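Local atomic coordinates of geranylgeranyl pyrophosphate synthase (Corynebacterium glutamicum, PDB entry 3LK5), a protein that probably joins five-carbon isoprenoid units into longer prenyl diphosphates in a magnesium-dependent reaction. Residues F32-A35 / Q36-T39; G152-A155 / L156-E160; R175-D178 / A179-G182; I317-I320 / T321-R325. All coordinates share one frame; numbering follows the deposited sequence.

Contact 1. Residues F32-A35 / Q36-T39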
ATOM      1  N   PHE A  32      -4.231   8.396 -16.578  1.00 23.06           N
ATOM      2  CA  PHE A  32      -4.411   7.196 -15.752  1.00 23.11           C
ATOM      3  C   PHE A  32      -5.660   7.341 -14.872  1.00 22.76           C
ATOM      4  O   PHE A  32      -6.488   6.413 -14.773  1.00 22.76           O
ATOM      5  CB  PHE A  32      -3.144   6.964 -14.893  1.00 22.80           C
ATOM      6  CG  PHE A  32      -3.267   5.754 -13.977  1.00 22.64           C
ATOM      7  CD1 PHE A  32      -3.822   5.877 -12.708  1.00 23.21           C
ATOM      8  CD2 PHE A  32      -2.847   4.501 -14.419  1.00 23.61           C
ATOM      9  CE1 PHE A  32      -3.974   4.734 -11.858  1.00 23.05           C
ATOM     10  CE2 PHE A  32      -2.970   3.339 -13.587  1.00 23.97           C
ATOM     11  CZ  PHE A  32      -3.526   3.459 -12.304  1.00 23.97           C
ATOM     12  N   LEU A  33      -5.769   8.486 -14.194  1.00 23.45           N
ATOM     13  CA  LEU A  33      -6.898   8.778 -13.315  1.00 25.21           C
ATOM     14  C   LEU A  33      -8.235   8.781 -14.053  1.00 25.59           C
ATOM     15  O   LEU A  33      -9.236   8.202 -13.563  1.00 25.31           O
ATOM     16  CB  LEU A  33      -6.679  10.071 -12.533  1.00 24.96           C
ATOM     17  CG  LEU A  33      -5.569   9.888 -11.471  1.00 26.45           C
ATOM     18  CD1 LEU A  33      -5.029  11.279 -10.994  1.00 24.85           C
ATOM     19  CD2 LEU A  33      -6.098   9.102 -10.272  1.00 24.98           C
ATOM     20  N   ASP A  34      -8.256   9.393 -15.229  1.00 25.13           N
ATOM     21  CA  ASP A  34      -9.451   9.333 -16.082  1.00 25.89           C
ATOM     22  C   ASP A  34      -9.883   7.897 -16.337  1.00 25.99           C
ATOM     23  O   ASP A  34     -11.081   7.593 -16.311  1.00 24.92           O
ATOM     24  CB  ASP A  34      -9.213   9.983 -17.446  1.00 26.91           C
ATOM     25  CG  ASP A  34      -9.117  11.507 -17.382  1.00 28.74           C
ATOM     26  OD1 ASP A  34      -9.447  12.139 -16.346  1.00 26.98           O
ATOM     27  OD2 ASP A  34      -8.719  12.082 -18.424  1.00 28.04           O
ATOM     28  N   ALA A  35      -8.921   7.024 -16.600  1.00 25.21           N
ATOM     29  CA  ALA A  35      -9.230   5.664 -16.970  1.00 26.02           C
ATOM     30  C   ALA A  35      -9.839   4.828 -15.833  1.00 28.38           C
ATOM     31  O   ALA A  35     -10.460   3.783 -16.114  1.00 30.15           O
ATOM     32  CB  ALA A  35      -8.010   4.964 -17.540  1.00 26.21           C
ATOM     33  N   GLN A  36      -9.654   5.255 -14.585  1.00 26.30           N
ATOM     34  CA  GLN A  36     -10.202   4.534 -13.417  1.00 26.41           C
ATOM     35  C   GLN A  36     -11.637   4.941 -13.088  1.00 26.70           C
ATOM     36  O   GLN A  36     -12.269   4.303 -12.258  1.00 26.47           O
ATOM     37  CB  GLN A  36      -9.360   4.797 -12.152  1.00 28.04           C
ATOM     38  CG  GLN A  36      -7.783   4.727 -12.304  1.00 32.45           C
ATOM     39  CD  GLN A  36      -7.267   3.477 -13.018  1.00 33.22           C
ATOM     40  OE1 GLN A  36      -7.549   2.359 -12.587  1.00 35.20           O
ATOM     41  NE2 GLN A  36      -6.536   3.666 -14.164  1.00 34.84           N
ATOM     42  N   GLU A  37     -12.137   6.010 -13.706  1.00 26.10           N
ATOM     43  CA  GLU A  37     -13.430   6.550 -13.299  1.00 27.31           C
ATOM     44  C   GLU A  37     -14.605   5.579 -13.379  1.00 27.20           C
ATOM     45  O   GLU A  37     -15.371   5.497 -12.434  1.00 27.49           O
ATOM     46  CB  GLU A  37     -13.729   7.828 -14.058  1.00 28.38           C
ATOM     47  CG  GLU A  37     -12.816   8.958 -13.631  1.00 32.68           C
ATOM     48  CD  GLU A  37     -13.056  10.206 -14.465  1.00 31.32           C
ATOM     49  OE1 GLU A  37     -13.932  10.181 -15.357  1.00 35.12           O
ATOM     50  OE2 GLU A  37     -12.388  11.193 -14.216  1.00 33.60           O
ATOM     51  N   LEU A  38     -14.746   4.862 -14.486  1.00 27.96           N
ATOM     52  CA  LEU A  38     -15.850   3.914 -14.640  1.00 31.36           C
ATOM     53  C   LEU A  38     -15.852   2.819 -13.584  1.00 31.04           C
ATOM     54  O   LEU A  38     -16.895   2.503 -13.010  1.00 31.06           O
ATOM     55  CB  LEU A  38     -15.862   3.305 -16.051  1.00 34.19           C
ATOM     56  CG  LEU A  38     -16.503   4.189 -17.140  1.00 40.29           C
ATOM     57  CD1 LEU A  38     -16.193   3.644 -18.519  1.00 35.86           C
ATOM     58  CD2 LEU A  38     -18.040   4.303 -16.966  1.00 37.06           C
ATOM     59  N   THR A  39     -14.687   2.214 -13.353  1.00 29.49           N
ATOM     60  CA  THR A  39     -14.565   1.144 -12.350  1.00 29.25           C
ATOM     61  C   THR A  39     -14.926   1.641 -10.970  1.00 27.69           C
ATOM     62  O   THR A  39     -15.618   0.964 -10.219  1.00 28.04           O
ATOM     63  CB  THR A  39     -13.114   0.613 -12.282  1.00 31.85           C
ATOM     64  OG1 THR A  39     -12.780   0.083 -13.572  1.00 41.04           O
ATOM     65  CG2 THR A  39     -13.015  -0.494 -11.187  1.00 39.67           C
TER
HETATM   66  O   HOH W   1     -13.177   5.357 -16.947  1.00 31.47           O
HETATM   67  O   HOH W   2     -12.390  13.141 -16.456  1.00 41.20           O
HETATM   68  O   HOH W   3     -12.495   2.220 -15.143  1.00 30.14           O
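The carboxamide of Gln36 lies flat over one face of the Phe32 ring, the two planes only 14° apart, with NE2 above the ring centre and 3.5 Å from Phe32 CZ. The same nitrogen reaches back to the backbone of the residue it covers: Gln36 NE2 donates to Phe32 O at 2.8 Å, and that oxygen lies almost in the amide plane. The torsions of both side chains allow this. Gln36 CG stands beside its own backbone N (chi1 -45°) and the chain then bends at chi2, folding the amide back along the helix, while Phe32 CG, anti to its N, presents the ring face. One amide group is thereby fixed by a bond and a stack together.

The backbone here departs from a regular alpha helix. Gln36 N makes only a weak bond to Phe32 O and a better one to Leu33 O at 3.1 Å, and Glu37 N turns to Asp34 O at 3.2 Å. This is a water-mediated helix kink: Leu38 N and Thr39 N lack a direct bond to the preceding turn, and water 1 bridges Asp34 O and Leu38 N while water 3 joins Ala35 O to Thr39 N. On the exposed flank Asp34 and Glu37 run side by side, OD1 and OE2 3.8 Å apart. Water 2 donates to both oxygens, and a salt bridge from Arg55 to Asp34 probably eases the like charges.

Helix 21-43 rests here on helix 144-164, with the Phe32 ring edge-to-face with Trp158, while Leu33 also packs on Leu59 of helix 45-59.

Contact 2. Residues G152-A155 / L156-E160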
ATOM      1  N   GLY A 152      -4.558   6.560   0.540  1.00 23.53           N
ATOM      2  CA  GLY A 152      -3.118   6.270   0.402  1.00 24.11           C
ATOM      3  C   GLY A 152      -2.920   4.859  -0.129  1.00 23.88           C
ATOM      4  O   GLY A 152      -2.080   4.629  -0.988  1.00 23.91           O
ATOM      5  N   ASP A 153      -3.708   3.910   0.367  1.00 23.40           N
ATOM      6  CA  ASP A 153      -3.558   2.527  -0.106  1.00 23.35           C
ATOM      7  C   ASP A 153      -3.940   2.422  -1.585  1.00 22.76           C
ATOM      8  O   ASP A 153      -3.290   1.708  -2.344  1.00 21.94           O
ATOM      9  CB  ASP A 153      -4.426   1.566   0.705  1.00 23.52           C
ATOM     10  CG  ASP A 153      -3.973   1.408   2.159  1.00 26.88           C
ATOM     11  OD1 ASP A 153      -2.845   1.812   2.506  1.00 24.29           O
ATOM     12  OD2 ASP A 153      -4.755   0.802   2.962  1.00 25.27           O
HETATM   13  N   MSE A 154      -4.996   3.133  -1.987  1.00 22.42           N
HETATM   14  CA  MSE A 154      -5.374   3.182  -3.401  1.00 23.63           C
HETATM   15  C   MSE A 154      -4.226   3.730  -4.266  1.00 22.97           C
HETATM   16  O   MSE A 154      -3.947   3.183  -5.337  1.00 21.14           O
HETATM   17  CB  MSE A 154      -6.651   3.998  -3.617  1.00 25.75           C
HETATM   18  CG  MSE A 154      -7.222   3.851  -5.025  1.00 21.65           C
HETATM   19 SE   MSE A 154      -8.082   2.114  -5.309  1.00 31.64          SE
HETATM   20  CE  MSE A 154      -9.791   2.554  -4.436  1.00 20.77           C
ATOM     21  N   ALA A 155      -3.583   4.792  -3.792  1.00 23.04           N
ATOM     22  CA  ALA A 155      -2.453   5.385  -4.521  1.00 23.29           C
ATOM     23  C   ALA A 155      -1.348   4.347  -4.666  1.00 23.16           C
ATOM     24  O   ALA A 155      -0.735   4.243  -5.721  1.00 23.69           O
ATOM     25  CB  ALA A 155      -1.942   6.605  -3.809  1.00 22.24           C
ATOM     26  N   LEU A 156      -1.099   3.576  -3.618  1.00 22.67           N
ATOM     27  CA  LEU A 156      -0.007   2.603  -3.699  1.00 23.17           C
ATOM     28  C   LEU A 156      -0.293   1.466  -4.674  1.00 21.23           C
ATOM     29  O   LEU A 156       0.604   1.069  -5.450  1.00 20.15           O
ATOM     30  CB  LEU A 156       0.378   2.098  -2.280  1.00 26.08           C
ATOM     31  CG  LEU A 156       1.556   1.125  -2.174  1.00 28.76           C
ATOM     32  CD1 LEU A 156       2.867   1.736  -2.768  1.00 28.49           C
ATOM     33  CD2 LEU A 156       1.764   0.817  -0.662  1.00 29.29           C
ATOM     34  N   VAL A 157      -1.523   0.944  -4.671  1.00 21.39           N
ATOM     35  CA  VAL A 157      -1.893  -0.079  -5.654  1.00 21.25           C
ATOM     36  C   VAL A 157      -1.899   0.489  -7.081  1.00 19.95           C
ATOM     37  O   VAL A 157      -1.481  -0.186  -8.018  1.00 19.06           O
ATOM     38  CB  VAL A 157      -3.218  -0.911  -5.316  1.00 24.43           C
ATOM     39  CG1 VAL A 157      -3.089  -1.588  -3.939  1.00 24.42           C
ATOM     40  CG2 VAL A 157      -4.429  -0.125  -5.413  1.00 26.57           C
ATOM     41  N   TRP A 158      -2.275   1.742  -7.221  1.00 17.31           N
ATOM     42  CA  TRP A 158      -2.267   2.337  -8.568  1.00 18.13           C
ATOM     43  C   TRP A 158      -0.845   2.655  -9.071  1.00 19.87           C
ATOM     44  O   TRP A 158      -0.623   2.667 -10.278  1.00 19.55           O
ATOM     45  CB  TRP A 158      -3.143   3.600  -8.586  1.00 19.61           C
ATOM     46  CG  TRP A 158      -4.612   3.210  -8.631  1.00 21.37           C
ATOM     47  CD1 TRP A 158      -5.138   1.943  -8.793  1.00 21.64           C
ATOM     48  CD2 TRP A 158      -5.722   4.106  -8.570  1.00 20.99           C
ATOM     49  NE1 TRP A 158      -6.545   2.007  -8.776  1.00 21.28           N
ATOM     50  CE2 TRP A 158      -6.903   3.331  -8.666  1.00 23.62           C
ATOM     51  CE3 TRP A 158      -5.828   5.506  -8.408  1.00 23.27           C
ATOM     52  CZ2 TRP A 158      -8.176   3.909  -8.620  1.00 22.91           C
ATOM     53  CZ3 TRP A 158      -7.098   6.083  -8.348  1.00 22.70           C
ATOM     54  CH2 TRP A 158      -8.251   5.283  -8.462  1.00 24.40           C
ATOM     55  N   ALA A 159       0.078   2.962  -8.157  1.00 19.56           N
ATOM     56  CA  ALA A 159       1.506   3.081  -8.570  1.00 20.12           C
ATOM     57  C   ALA A 159       1.928   1.791  -9.252  1.00 20.05           C
ATOM     58  O   ALA A 159       2.552   1.795 -10.340  1.00 20.84           O
ATOM     59  CB  ALA A 159       2.432   3.384  -7.372  1.00 19.56           C
ATOM     60  N   GLU A 160       1.604   0.657  -8.610  1.00 19.55           N
ATOM     61  CA  GLU A 160       2.007  -0.638  -9.152  1.00 19.84           C
ATOM     62  C   GLU A 160       1.308  -0.863 -10.481  1.00 20.57           C
ATOM     63  O   GLU A 160       1.932  -1.333 -11.409  1.00 20.68           O
ATOM     64  CB  GLU A 160       1.646  -1.816  -8.194  1.00 21.46           C
ATOM     65  CG  GLU A 160       2.032  -1.503  -6.752  1.00 28.66           C
ATOM     66  CD  GLU A 160       3.510  -1.791  -6.367  1.00 27.89           C
ATOM     67  OE1 GLU A 160       4.285  -2.227  -7.326  1.00 27.25           O
ATOM     68  OE2 GLU A 160       3.842  -1.614  -5.088  1.00 26.40           O
TER
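This is a Met-aromatic contact between neighbouring turns in a buried part of helix 144-164, where selenomethionine Met154 lies over the indole of Trp158 four residues on. Met154 CG sits almost squarely above the six-membered ring, 3.6 Å from its centroid and 8° off the normal, a CH-pi contact. The selenium is farther along: Met154 SE lies 4.2 Å from the centroid of the five-membered ring and approaches obliquely. Met154 CG anti to the backbone N (chi1 -169°), followed by bends at chi2 and chi3, curls the chain over the indole. In the backbone, Trp158 N donates to Met154 O at 2.9 Å, and Met154 O also faces the root of the indole, 3.4 Å from Trp158 CG. Val157 CG2 closes on the same oxygen at 3.3 Å.

Two polar ends turn to the second subunit: Trp158 NE1 bonds to its Thr185, and Asp153 OD2 to its His107. Leu156 packs against Leu156 of that subunit. Regular i to i+4 bonding, the apolar and aromatic lining and the partners across the subunit boundary mark a dimer-interface helix of the all-helical prenyl synthase fold.

Contact 3. Residues R175-D178 / A179-G182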
ATOM      1  N   ARG A 175      13.550  -5.997 -15.982  1.00 24.80           N
ATOM      2  CA  ARG A 175      14.742  -5.224 -15.629  1.00 24.72           C
ATOM      3  C   ARG A 175      14.444  -4.246 -14.487  1.00 23.53           C
ATOM      4  O   ARG A 175      15.354  -3.918 -13.738  1.00 25.09           O
ATOM      5  CB  ARG A 175      15.309  -4.440 -16.840  1.00 25.85           C
ATOM      6  CG  ARG A 175      16.080  -5.333 -17.862  1.00 26.58           C
ATOM      7  CD  ARG A 175      16.925  -4.487 -18.866  1.00 26.10           C
ATOM      8  NE  ARG A 175      16.095  -3.550 -19.622  1.00 25.81           N
ATOM      9  CZ  ARG A 175      15.492  -3.848 -20.777  1.00 28.07           C
ATOM     10  NH1 ARG A 175      14.751  -2.927 -21.414  1.00 26.26           N
ATOM     11  NH2 ARG A 175      15.625  -5.065 -21.310  1.00 25.99           N
ATOM     12  N   THR A 176      13.197  -3.796 -14.381  1.00 23.65           N
ATOM     13  CA  THR A 176      12.795  -2.844 -13.320  1.00 23.21           C
ATOM     14  C   THR A 176      12.859  -3.447 -11.907  1.00 23.07           C
ATOM     15  O   THR A 176      12.882  -2.691 -10.942  1.00 22.52           O
ATOM     16  CB  THR A 176      11.373  -2.241 -13.492  1.00 22.81           C
ATOM     17  OG1 THR A 176      10.352  -3.253 -13.329  1.00 25.67           O
ATOM     18  CG2 THR A 176      11.208  -1.528 -14.858  1.00 26.17           C
ATOM     19  N   ARG A 177      12.928  -4.771 -11.780  1.00 22.74           N
ATOM     20  CA  ARG A 177      12.690  -5.381 -10.450  1.00 22.32           C
ATOM     21  C   ARG A 177      13.645  -4.864  -9.363  1.00 21.40           C
ATOM     22  O   ARG A 177      13.198  -4.434  -8.292  1.00 21.42           O
ATOM     23  CB  ARG A 177      12.748  -6.921 -10.515  1.00 21.52           C
ATOM     24  CG  ARG A 177      11.597  -7.631 -11.284  1.00 23.88           C
ATOM     25  CD  ARG A 177      10.243  -7.233 -10.712  1.00 24.14           C
ATOM     26  NE  ARG A 177      10.153  -7.458  -9.249  1.00 24.36           N
ATOM     27  CZ  ARG A 177       9.370  -6.725  -8.464  1.00 23.11           C
ATOM     28  NH1 ARG A 177       8.661  -5.714  -9.000  1.00 24.43           N
ATOM     29  NH2 ARG A 177       9.327  -6.973  -7.147  1.00 24.13           N
ATOM     30  N   ASP A 178      14.963  -4.869  -9.639  1.00 21.12           N
ATOM     31  CA  ASP A 178      15.934  -4.519  -8.579  1.00 23.16           C
ATOM     32  C   ASP A 178      15.669  -3.110  -8.036  1.00 21.65           C
ATOM     33  O   ASP A 178      15.612  -2.894  -6.810  1.00 21.07           O
ATOM     34  CB  ASP A 178      17.397  -4.650  -9.059  1.00 26.30           C
ATOM     35  CG  ASP A 178      17.828  -6.108  -9.267  1.00 39.26           C
ATOM     36  OD1 ASP A 178      17.163  -7.025  -8.742  1.00 28.40           O
ATOM     37  OD2 ASP A 178      18.855  -6.366  -9.943  1.00 29.80           O
ATOM     38  N   ALA A 179      15.507  -2.140  -8.935  1.00 21.60           N
ATOM     39  CA  ALA A 179      15.291  -0.782  -8.496  1.00 22.30           C
ATOM     40  C   ALA A 179      13.949  -0.622  -7.814  1.00 21.62           C
ATOM     41  O   ALA A 179      13.846   0.063  -6.794  1.00 21.30           O
ATOM     42  CB  ALA A 179      15.382   0.216  -9.697  1.00 22.56           C
ATOM     43  N   TRP A 180      12.908  -1.229  -8.389  1.00 20.53           N
ATOM     44  CA  TRP A 180      11.561  -1.030  -7.845  1.00 21.04           C
ATOM     45  C   TRP A 180      11.361  -1.786  -6.529  1.00 19.80           C
ATOM     46  O   TRP A 180      10.745  -1.233  -5.570  1.00 20.55           O
ATOM     47  CB  TRP A 180      10.537  -1.547  -8.877  1.00 21.29           C
ATOM     48  CG  TRP A 180       9.072  -1.241  -8.582  1.00 22.75           C
ATOM     49  CD1 TRP A 180       8.151  -2.095  -8.051  1.00 22.28           C
ATOM     50  CD2 TRP A 180       8.365  -0.042  -8.925  1.00 21.19           C
ATOM     51  NE1 TRP A 180       6.904  -1.489  -8.014  1.00 22.07           N
ATOM     52  CE2 TRP A 180       7.018  -0.222  -8.529  1.00 22.70           C
ATOM     53  CE3 TRP A 180       8.754   1.173  -9.539  1.00 23.58           C
ATOM     54  CZ2 TRP A 180       6.016   0.768  -8.733  1.00 22.13           C
ATOM     55  CZ3 TRP A 180       7.768   2.170  -9.761  1.00 21.92           C
ATOM     56  CH2 TRP A 180       6.416   1.958  -9.345  1.00 23.27           C
ATOM     57  N   ARG A 181      11.864  -3.023  -6.468  1.00 19.94           N
ATOM     58  CA  ARG A 181      11.824  -3.784  -5.193  1.00 20.54           C
ATOM     59  C   ARG A 181      12.641  -3.008  -4.118  1.00 22.19           C
ATOM     60  O   ARG A 181      12.146  -2.777  -3.005  1.00 22.58           O
ATOM     61  CB  ARG A 181      12.413  -5.189  -5.387  1.00 21.80           C
ATOM     62  CG  ARG A 181      12.383  -6.098  -4.112  1.00 25.76           C
ATOM     63  CD  ARG A 181      13.422  -7.291  -4.269  1.00 24.50           C
ATOM     64  NE  ARG A 181      13.189  -7.947  -5.554  1.00 28.64           N
ATOM     65  CZ  ARG A 181      14.102  -8.028  -6.517  1.00 26.87           C
ATOM     66  NH1 ARG A 181      15.355  -7.573  -6.334  1.00 27.65           N
ATOM     67  NH2 ARG A 181      13.770  -8.603  -7.630  1.00 28.95           N
ATOM     68  N   GLY A 182      13.850  -2.570  -4.496  1.00 22.12           N
ATOM     69  CA  GLY A 182      14.731  -1.831  -3.528  1.00 22.03           C
ATOM     70  C   GLY A 182      14.043  -0.572  -3.020  1.00 23.19           C
ATOM     71  O   GLY A 182      13.899  -0.375  -1.810  1.00 25.19           O
TER
HETATM   72  O   HOH W   4      16.236  -2.364 -11.763  1.00 24.15           O
HETATM   73  O   HOH W   5      15.294  -9.470  -9.546  1.00 44.31           O
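Arg177 O receives the shortest of the direct protein-protein bonds here, from Arg181 N at 2.7 Å, and it also meets the side chain of Arg181 in two places. Arg181 CB presses to 3.1 Å from Arg177 O, and the guanidinium passes over the same oxygen with one face toward it. Arg181 CG lies anti to the backbone N (chi1 -178°), and the chain runs extended until a bend at chi3 swings its head back toward the preceding turn.

There Arg181 NH1 forms a salt bridge with Asp178 OD1 at 3.1 Å. The carboxylate oxygen is met on its anti side; NH1 alone bonds it directly, and the carboxylate and guanidinium planes stand 66° apart, not flat and paired. Water 5 adds a second link, accepting from Arg181 NH2 at 2.6 Å and donating to Asp178 OD1. Arg177 crosses Arg181 at about a right angle, its CB 3.5 Å from Arg181 NH2. The two like charges are probably balanced by acids of the second subunit: Arg177 pairs with its Asp165 and Asp161, and Arg181 with its Asp165. Arg177 NH1 also approaches Trp180 CD1 obliquely at 3.8 Å, while the indole NE1 bonds to Glu160 of the same chain. Near the start of the turn, water 4 bridges Arg175 O and Ala179 N.

The i to i+3 ion pair is a common intrahelical motif; here it lies beside arginines that reach acids of the other subunit, on a helix of the all-helical prenyl synthase fold that borders the dimer interface.

Contact 4. Residues I317-I320 / T321-R325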
ATOM      1  N   ILE A 317       9.565  29.018  19.133  1.00 33.44           N
ATOM      2  CA  ILE A 317      10.267  28.333  18.041  1.00 32.84           C
ATOM      3  C   ILE A 317      11.595  29.043  17.705  1.00 31.26           C
ATOM      4  O   ILE A 317      12.650  28.392  17.519  1.00 30.19           O
ATOM      5  CB  ILE A 317       9.376  28.257  16.786  1.00 34.15           C
ATOM      6  CG1 ILE A 317       8.168  27.363  17.052  1.00 35.49           C
ATOM      7  CG2 ILE A 317      10.180  27.744  15.560  1.00 34.79           C
ATOM      8  CD1 ILE A 317       8.475  25.902  17.072  1.00 36.10           C
ATOM      9  N   ALA A 318      11.529  30.372  17.629  1.00 30.86           N
ATOM     10  CA  ALA A 318      12.684  31.190  17.278  1.00 30.50           C
ATOM     11  C   ALA A 318      13.804  31.076  18.327  1.00 30.19           C
ATOM     12  O   ALA A 318      15.002  31.021  17.989  1.00 29.42           O
ATOM     13  CB  ALA A 318      12.270  32.666  17.090  1.00 30.74           C
ATOM     14  N   VAL A 319      13.412  31.058  19.600  1.00 29.68           N
ATOM     15  CA  VAL A 319      14.372  30.966  20.704  1.00 28.44           C
ATOM     16  C   VAL A 319      15.130  29.629  20.632  1.00 26.76           C
ATOM     17  O   VAL A 319      16.350  29.604  20.778  1.00 26.54           O
ATOM     18  CB  VAL A 319      13.674  31.217  22.095  1.00 29.15           C
ATOM     19  CG1 VAL A 319      14.506  30.680  23.252  1.00 33.07           C
ATOM     20  CG2 VAL A 319      13.366  32.699  22.259  1.00 32.71           C
ATOM     21  N   ILE A 320      14.422  28.532  20.371  1.00 26.35           N
ATOM     22  CA  ILE A 320      15.076  27.225  20.211  1.00 26.89           C
ATOM     23  C   ILE A 320      16.006  27.278  18.979  1.00 25.42           C
ATOM     24  O   ILE A 320      17.133  26.755  18.990  1.00 24.07           O
ATOM     25  CB  ILE A 320      14.055  26.089  19.951  1.00 27.36           C
ATOM     26  CG1 ILE A 320      13.049  25.903  21.120  1.00 31.47           C
ATOM     27  CG2 ILE A 320      14.752  24.768  19.564  1.00 29.01           C
ATOM     28  CD1 ILE A 320      13.637  25.766  22.494  1.00 30.32           C
ATOM     29  N   THR A 321      15.493  27.891  17.919  1.00 24.89           N
ATOM     30  CA  THR A 321      16.241  27.992  16.669  1.00 25.79           C
ATOM     31  C   THR A 321      17.566  28.742  16.861  1.00 25.62           C
ATOM     32  O   THR A 321      18.620  28.298  16.367  1.00 25.44           O
ATOM     33  CB  THR A 321      15.391  28.651  15.598  1.00 27.20           C
ATOM     34  OG1 THR A 321      14.282  27.795  15.311  1.00 25.91           O
ATOM     35  CG2 THR A 321      16.210  28.822  14.339  1.00 26.61           C
ATOM     36  N   GLU A 322      17.513  29.862  17.581  1.00 26.54           N
ATOM     37  CA  GLU A 322      18.743  30.632  17.876  1.00 27.08           C
ATOM     38  C   GLU A 322      19.713  29.828  18.759  1.00 26.35           C
ATOM     39  O   GLU A 322      20.926  29.920  18.572  1.00 25.93           O
ATOM     40  CB  GLU A 322      18.448  32.037  18.452  1.00 27.63           C
ATOM     41  CG  GLU A 322      17.801  33.042  17.454  1.00 33.39           C
ATOM     42  CD  GLU A 322      18.513  33.087  16.065  1.00 28.74           C
ATOM     43  OE1 GLU A 322      19.744  32.935  15.996  1.00 33.85           O
ATOM     44  OE2 GLU A 322      17.832  33.278  15.032  1.00 34.31           O
ATOM     45  N   HIS A 323      19.186  29.037  19.703  1.00 26.54           N
ATOM     46  CA  HIS A 323      20.050  28.157  20.511  1.00 26.16           C
ATOM     47  C   HIS A 323      20.757  27.159  19.579  1.00 25.17           C
ATOM     48  O   HIS A 323      21.963  26.948  19.707  1.00 24.42           O
ATOM     49  CB  HIS A 323      19.293  27.402  21.614  1.00 26.71           C
ATOM     50  CG  HIS A 323      18.914  28.237  22.809  1.00 25.73           C
ATOM     51  ND1 HIS A 323      19.821  28.987  23.525  1.00 26.86           N
ATOM     52  CD2 HIS A 323      17.730  28.370  23.456  1.00 27.01           C
ATOM     53  CE1 HIS A 323      19.206  29.594  24.530  1.00 27.07           C
ATOM     54  NE2 HIS A 323      17.941  29.211  24.531  1.00 27.34           N
ATOM     55  N   ILE A 324      20.014  26.572  18.632  1.00 23.96           N
ATOM     56  CA  ILE A 324      20.605  25.675  17.651  1.00 24.69           C
ATOM     57  C   ILE A 324      21.705  26.359  16.831  1.00 25.04           C
ATOM     58  O   ILE A 324      22.812  25.832  16.715  1.00 26.12           O
ATOM     59  CB  ILE A 324      19.507  25.041  16.723  1.00 25.85           C
ATOM     60  CG1 ILE A 324      18.667  24.055  17.531  1.00 26.62           C
ATOM     61  CG2 ILE A 324      20.139  24.320  15.494  1.00 25.50           C
ATOM     62  CD1 ILE A 324      17.365  23.601  16.809  1.00 26.92           C
ATOM     63  N   ARG A 325      21.413  27.536  16.280  1.00 25.21           N
ATOM     64  CA  ARG A 325      22.414  28.285  15.525  1.00 25.46           C
ATOM     65  C   ARG A 325      23.696  28.550  16.336  1.00 26.00           C
ATOM     66  O   ARG A 325      24.817  28.412  15.800  1.00 26.43           O
ATOM     67  CB  ARG A 325      21.865  29.641  15.054  1.00 25.34           C
ATOM     68  CG  ARG A 325      22.770  30.288  13.972  1.00 22.93           C
ATOM     69  CD  ARG A 325      22.519  31.811  13.817  1.00 24.99           C
ATOM     70  NE  ARG A 325      21.086  32.139  13.703  1.00 22.84           N
ATOM     71  CZ  ARG A 325      20.365  32.005  12.587  1.00 25.78           C
ATOM     72  NH1 ARG A 325      20.934  31.568  11.451  1.00 22.56           N
ATOM     73  NH2 ARG A 325      19.076  32.316  12.602  1.00 22.83           N
TER
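Helix 314-326 carries a threonine that turns back on its own helix: Thr321 OG1 donates to Ile317 O at 2.8 Å, the common intrahelical bond of a hydroxyl to the carbonyl one turn earlier. Thr321 N donates to the same oxygen at 2.9 Å, making Ile317 O a double acceptor. The hydroxyl comes from above the carbonyl plane, whereas the amide is only tilted from it. OG1 beside the backbone N (chi1 -65°) is what brings the hydroxyl to this oxygen, and the bond satisfies a polar group on a buried residue.

The bonds that follow are regular i to i+4, with Glu322 N bonded to Ala318 O at 2.8 Å. His323 lies alongside Val319, the imidazole carbon CD2 3.3 Å from Val319 O and NE2 3.9 Å from Val319 CG1. On another flank Ile324 CD1 crosses Ile320 CG2 at 4.0 Å, a loose apolar touch. At the exposed side Arg325 forms a side-on, two-nitrogen salt bridge with Glu322, NE to OE1 at 2.8 Å and NH2 to OE2 at 2.9 Å. Both oxygens lie practically in the guanidinium plane and the bonds are nearly straight, which holds the two flat groups together.

Around the helix, Ile317, Thr321 and Ile324 pack on Ile277 of helix 275-278, His323 and Ile324 on helix 298-307, and Thr321 also on helix 236-263.

All four contacts are turns of single helices, but their settings differ. Contact 2 is wholly buried, contacts 3 and 4 are partly buried, and contact 1 is at the surface. Contacts 1 and 2 meet directly, since Phe32, Leu33 and Gln36 pack on Trp158, and contacts 2 and 3 are joined through Glu160 and Trp180 on successive helices. Aromatic faces carry contacts 1 and 2, one under an amide and the other under a selenomethionine, whereas charged groups set contact 3 apart, with one internal salt bridge and further pairs across the subunit boundary. Contact 4 stands apart, its centre about 39 Å or more from the others, and has no neighbour in the second subunit.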